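Local coordinates for protein 11R-lipoxygenase (Gersemia fruticosa, PDB 3VF1) that probably adds molecular oxygen to polyunsaturated fatty acids at a non-haem iron centre, in a calcium-dependent manner, at residues A[667-672]-A[687-692]; A[401-406]-A[537-542]. All blocks are in the same frame, centred on the assembly; numbering follows the deposited sequence.

Interaction 1. Residues A[667-672]-A[687-692]; sequences ANITKQ and LIPGHV
Thr670 and Ile669 on helix 653-676 meet Pro689 and Ile688 of the loop that follows it, a small, partly buried packing contact without hydrogen bonds. It buries 162 Å² in all, and the closest CA atoms are those of Thr670 and Ile688, 5.6 Å apart. Pro689 contributes most from the loop side: its CB bond is directed toward the helix, and CD and CG of the ring lie against the threonine hydroxyl, with Thr670 OG1 3.2 Å from Pro689 CD and 3.4 Å from Pro689 CG. The hydroxyl already has a polar partner, because OG1 lies beside its own backbone N (chi1 -68°) and is hydrogen-bonded to Leu666 O, one turn back in the helix. The proline thus meets a hydroxyl already bonded within its own helix. Next to it, the branch methyl of Ile669 makes the apolar part of the contact, CG2 standing 4.2 Å from Pro689 CG, while Ile688 CG2 approaches Thr670 OG1 more loosely at 4.3 Å. Pro689 itself opens a short 3-10 turn, residues 689-691, braced by the bond from His691 N to Ile688 O and a second from Val692 N to Pro689 O. The contact packs the C-terminal segment of the chain, which runs on to the iron ligand Ile698, onto helix 653-676 of the helical lipoxygenase domain. Beyond the pair, Ile669 reaches Leu498 and Val502 of helix 491-514, Pro689 also touches Leu666, and Leu687 and Val692 lie against helix 557-579, so the loop runs between helix 653-676 on one side and helix 557-579 on another.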
loop_
_atom_site.group_PDB
_atom_site.type_symbol
_atom_site.label_atom_id
_atom_site.label_comp_id
_atom_site.label_asym_id
_atom_site.label_seq_id
_atom_site.Cartn_x
_atom_site.Cartn_y
_atom_site.Cartn_z
ATOM N N ALA A 667 8.765 18.892 -2.006
ATOM C CA ALA A 667 9.082 19.863 -0.970
ATOM C C ALA A 667 8.088 21.021 -1.000
ATOM O O ALA A 667 7.774 21.606 0.037
ATOM C CB ALA A 667 10.503 20.379 -1.145
ATOM N N ASN A 668 7.593 21.345 -2.191
ATOM C CA ASN A 668 6.624 22.424 -2.344
ATOM C C ASN A 668 5.237 21.995 -1.876
ATOM O O ASN A 668 4.481 22.798 -1.329
ATOM C CB ASN A 668 6.571 22.898 -3.797
ATOM C CG ASN A 668 7.868 23.556 -4.244
ATOM O OD1 ASN A 668 8.638 24.058 -3.422
ATOM N ND2 ASN A 668 8.112 23.559 -5.551
ATOM N N ILE A 669 4.909 20.726 -2.093
ATOM C CA ILE A 669 3.646 20.175 -1.619
ATOM C C ILE A 669 3.642 20.125 -0.095
ATOM O O ILE A 669 2.652 20.481 0.545
ATOM C CB ILE A 669 3.401 18.767 -2.180
ATOM C CG1 ILE A 669 3.077 18.850 -3.672
ATOM C CG2 ILE A 669 2.263 18.081 -1.433
ATOM C CD1 ILE A 669 2.913 17.505 -4.346
ATOM N N THR A 670 4.755 19.682 0.478
ATOM C CA THR A 670 4.924 19.667 1.924
ATOM C C THR A 670 4.622 21.043 2.501
ATOM O O THR A 670 3.933 21.171 3.512
ATOM C CB THR A 670 6.364 19.284 2.313
ATOM O OG1 THR A 670 6.606 17.914 1.974
ATOM C CG2 THR A 670 6.595 19.483 3.802
ATOM N N LYS A 671 5.142 22.073 1.845
ATOM C CA LYS A 671 4.967 23.446 2.296
ATOM C C LYS A 671 3.504 23.886 2.225
ATOM O O LYS A 671 3.016 24.570 3.122
ATOM C CB LYS A 671 5.852 24.378 1.464
ATOM C CG LYS A 671 5.719 25.851 1.804
ATOM C CD LYS A 671 6.880 26.651 1.230
ATOM C CE LYS A 671 6.636 28.150 1.319
ATOM N NZ LYS A 671 5.613 28.611 0.337
ATOM N N GLN A 672 2.807 23.488 1.165
ATOM C CA GLN A 672 1.388 23.810 1.022
ATOM C C GLN A 672 0.575 23.175 2.144
ATOM O O GLN A 672 -0.192 23.852 2.829
ATOM C CB GLN A 672 0.853 23.319 -0.324
ATOM C CG GLN A 672 1.336 24.105 -1.527
ATOM C CD GLN A 672 0.603 23.718 -2.798
ATOM O OE1 GLN A 672 -0.628 23.652 -2.821
ATOM N NE2 GLN A 672 1.356 23.451 -3.862
ATOM N N LEU A 687 -0.638 12.531 4.086
ATOM C CA LEU A 687 -0.104 12.610 2.730
ATOM C C LEU A 687 1.013 13.643 2.617
ATOM O O LEU A 687 1.368 14.065 1.521
ATOM C CB LEU A 687 -1.221 12.908 1.726
ATOM C CG LEU A 687 -2.131 11.721 1.403
ATOM C CD1 LEU A 687 -3.211 12.132 0.417
ATOM C CD2 LEU A 687 -1.322 10.552 0.854
ATOM N N ILE A 688 1.565 14.049 3.753
ATOM C CA ILE A 688 2.793 14.826 3.749
ATOM C C ILE A 688 3.891 13.918 3.210
ATOM O O ILE A 688 4.150 12.862 3.782
ATOM C CB ILE A 688 3.164 15.311 5.159
ATOM C CG1 ILE A 688 2.160 16.362 5.632
ATOM C CG2 ILE A 688 4.572 15.888 5.173
ATOM C CD1 ILE A 688 2.345 16.782 7.078
ATOM N N PRO A 689 4.531 14.317 2.097
ATOM C CA PRO A 689 5.505 13.456 1.413
ATOM C C PRO A 689 6.512 12.809 2.359
ATOM O O PRO A 689 6.832 11.632 2.198
ATOM C CB PRO A 689 6.209 14.420 0.456
ATOM C CG PRO A 689 5.188 15.464 0.169
ATOM C CD PRO A 689 4.399 15.628 1.437
ATOM N N GLY A 690 6.996 13.571 3.334
ATOM C CA GLY A 690 7.956 13.060 4.297
ATOM C C GLY A 690 7.398 11.973 5.198
ATOM O O GLY A 690 8.149 11.302 5.906
ATOM N N HIS A 691 6.079 11.801 5.179
ATOM C CA HIS A 691 5.419 10.774 5.982
ATOM C C HIS A 691 4.952 9.590 5.133
ATOM O O HIS A 691 4.448 8.604 5.668
ATOM C CB HIS A 691 4.207 11.360 6.713
ATOM C CG HIS A 691 4.546 12.425 7.711
ATOM N ND1 HIS A 691 3.615 12.948 8.580
ATOM C CD2 HIS A 691 5.710 13.066 7.975
ATOM C CE1 HIS A 691 4.190 13.864 9.341
ATOM N NE2 HIS A 691 5.459 13.954 8.993
ATOM N N VAL A 692 5.115 9.688 3.815
ATOM C CA VAL A 692 4.610 8.666 2.898
ATOM C C VAL A 692 5.719 7.722 2.447
ATOM O O VAL A 692 6.603 8.123 1.694
ATOM C CB VAL A 692 3.985 9.306 1.641
ATOM C CG1 VAL A 692 3.462 8.236 0.699
ATOM C CG2 VAL A 692 2.875 10.273 2.026
#

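Interaction 2. Residues A[401-406]-A[537-542]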
loop_
_atom_site.group_PDB
_atom_site.type_symbol
_atom_site.label_atom_id
_atom_site.label_comp_id
_atom_site.label_asym_id
_atom_site.label_seq_id
_atom_site.Cartn_x
_atom_site.Cartn_y
_atom_site.Cartn_z
ATOM N N GLU A 401 0.379 -6.273 -6.075
ATOM C CA GLU A 401 1.366 -7.348 -6.044
ATOM C C GLU A 401 1.731 -7.855 -7.445
ATOM O O GLU A 401 2.904 -8.101 -7.728
ATOM C CB GLU A 401 0.877 -8.512 -5.180
ATOM C CG GLU A 401 1.921 -9.598 -4.973
ATOM C CD GLU A 401 1.404 -10.758 -4.147
ATOM O OE1 GLU A 401 0.325 -10.622 -3.529
ATOM O OE2 GLU A 401 2.079 -11.809 -4.115
ATOM N N PRO A 402 0.729 -8.014 -8.323
ATOM C CA PRO A 402 0.983 -8.524 -9.675
ATOM C C PRO A 402 2.068 -7.753 -10.430
ATOM O O PRO A 402 2.783 -8.351 -11.232
ATOM C CB PRO A 402 -0.368 -8.354 -10.369
ATOM C CG PRO A 402 -1.359 -8.434 -9.268
ATOM C CD PRO A 402 -0.707 -7.784 -8.088
ATOM N N THR A 403 2.187 -6.451 -10.180
ATOM C CA THR A 403 3.175 -5.638 -10.883
ATOM C C THR A 403 4.583 -5.987 -10.415
ATOM O O THR A 403 5.539 -5.890 -11.184
ATOM C CB THR A 403 2.937 -4.126 -10.684
ATOM O OG1 THR A 403 3.217 -3.761 -9.328
ATOM C CG2 THR A 403 1.500 -3.751 -11.039
ATOM N N ALA A 404 4.708 -6.395 -9.157
ATOM C CA ALA A 404 5.999 -6.805 -8.619
ATOM C C ALA A 404 6.409 -8.139 -9.228
ATOM O O ALA A 404 7.552 -8.316 -9.644
ATOM C CB ALA A 404 5.935 -6.911 -7.102
ATOM N N VAL A 405 5.463 -9.071 -9.284
ATOM C CA VAL A 405 5.725 -10.400 -9.825
ATOM C C VAL A 405 6.079 -10.327 -11.308
ATOM O O VAL A 405 7.004 -10.996 -11.768
ATOM C CB VAL A 405 4.511 -11.333 -9.636
ATOM C CG1 VAL A 405 4.759 -12.677 -10.305
ATOM C CG2 VAL A 405 4.211 -11.519 -8.156
ATOM N N SER A 406 5.343 -9.509 -12.054
ATOM C CA SER A 406 5.573 -9.380 -13.487
ATOM C C SER A 406 6.921 -8.721 -13.769
ATOM O O SER A 406 7.565 -9.021 -14.773
ATOM C CB SER A 406 4.450 -8.581 -14.150
ATOM O OG SER A 406 4.652 -8.510 -15.550
ATOM N N ASN A 537 -2.316 -13.032 -16.446
ATOM C CA ASN A 537 -2.197 -13.713 -15.159
ATOM C C ASN A 537 -2.325 -12.782 -13.955
ATOM O O ASN A 537 -2.768 -13.202 -12.887
ATOM C CB ASN A 537 -0.866 -14.463 -15.088
ATOM C CG ASN A 537 -0.693 -15.450 -16.227
ATOM O OD1 ASN A 537 -1.283 -16.531 -16.221
ATOM N ND2 ASN A 537 0.121 -15.083 -17.210
ATOM N N GLY A 538 -1.933 -11.524 -14.125
ATOM C CA GLY A 538 -1.956 -10.569 -13.034
ATOM C C GLY A 538 -3.358 -10.187 -12.596
ATOM O O GLY A 538 -3.619 -10.021 -11.402
ATOM N N TYR A 539 -4.265 -10.047 -13.558
ATOM C CA TYR A 539 -5.612 -9.576 -13.268
ATOM C C TYR A 539 -6.666 -10.329 -14.066
ATOM O O TYR A 539 -7.270 -9.772 -14.982
ATOM C CB TYR A 539 -5.711 -8.077 -13.559
ATOM C CG TYR A 539 -4.688 -7.256 -12.807
ATOM C CD1 TYR A 539 -4.909 -6.878 -11.490
ATOM C CD2 TYR A 539 -3.501 -6.870 -13.409
ATOM C CE1 TYR A 539 -3.976 -6.132 -10.795
ATOM C CE2 TYR A 539 -2.562 -6.123 -12.724
ATOM C CZ TYR A 539 -2.805 -5.756 -11.416
ATOM O OH TYR A 539 -1.870 -5.014 -10.729
ATOM N N PRO A 540 -6.893 -11.604 -13.718
ATOM C CA PRO A 540 -7.939 -12.397 -14.374
ATOM C C PRO A 540 -9.306 -11.735 -14.235
ATOM O O PRO A 540 -9.597 -11.142 -13.196
ATOM C CB PRO A 540 -7.894 -13.737 -13.628
ATOM C CG PRO A 540 -7.175 -13.455 -12.349
ATOM C CD PRO A 540 -6.214 -12.357 -12.651
ATOM N N ALA A 541 -10.128 -11.834 -15.275
ATOM C CA ALA A 541 -11.401 -11.121 -15.327
ATOM C C ALA A 541 -12.299 -11.434 -14.134
ATOM O O ALA A 541 -13.011 -10.558 -13.641
ATOM C CB ALA A 541 -12.123 -11.440 -16.626
ATOM N N GLY A 542 -12.267 -12.681 -13.676
ATOM C CA GLY A 542 -13.124 -13.109 -12.585
ATOM C C GLY A 542 -14.350 -13.841 -13.095
ATOM O O GLY A 542 -14.538 -13.981 -14.304
#
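Tyr539 OH is hydrogen-bonded to Met399 O and is touched by two carbons of helix 369-410, roughly at right angles to each other: Thr403 CG2 is 3.6 Å from that oxygen and Pro402 CB 3.7 Å. In an unbroken helix Met399 O would accept the amide of Thr403, but the helix is kinked here, where the N atoms of Pro402 and Thr403 make no bond to the preceding turn, and the phenol takes up the carbonyl instead. Thr403 sends its own hydroxyl back to Met400 O; with OG1 between backbone N and carbonyl carbon (chi1 69°), CG2 is the branch turned to the tyrosine. The pyrrolidine ring of Pro402 crosses the Tyr539 side chain at about a right angle, CB and CG each 3.7 Å from Tyr539 CZ. This is a proline-kinked stretch of the long helix that carries the iron ligands His392 and His397, met by the C-terminal end of helix 525-538. Gly538, at that end, has no side chain to intervene, and its CA comes within 4.9 Å of that of Pro402; Gly538 O lies 3.5 Å from Pro402 CG. A leucine in place of Tyr539 would probably leave Met399 O without its phenol partner and uncover part of the Pro402 ring. Leu534 touches both Pro402 and Tyr539, while Ser406, a turn further on, hydrogen-bonds Trp530 O.

In the fold
Interactions 1 and 2 lie on opposite sides of the centre of the chain, their centres 31 Å apart and their nearest atoms about 16 Å apart, without touching. They follow in series along the sequence, 401-406/537-542 closing before 667-672/687-692 opens. Interaction 2 lies in the neighbourhood of the catalytic iron: the side chain of Pro402 is about 9 Å from that of His397 and about 14 Å from the metal. Interaction 1 is away from the annotated sites, the side chain of Ile669 being about 11 Å from the bound fructose, too far for contact, though residues 687-692 lead to the chain end, where Ile698 completes the iron site with His392, His397, His575 and Asn579.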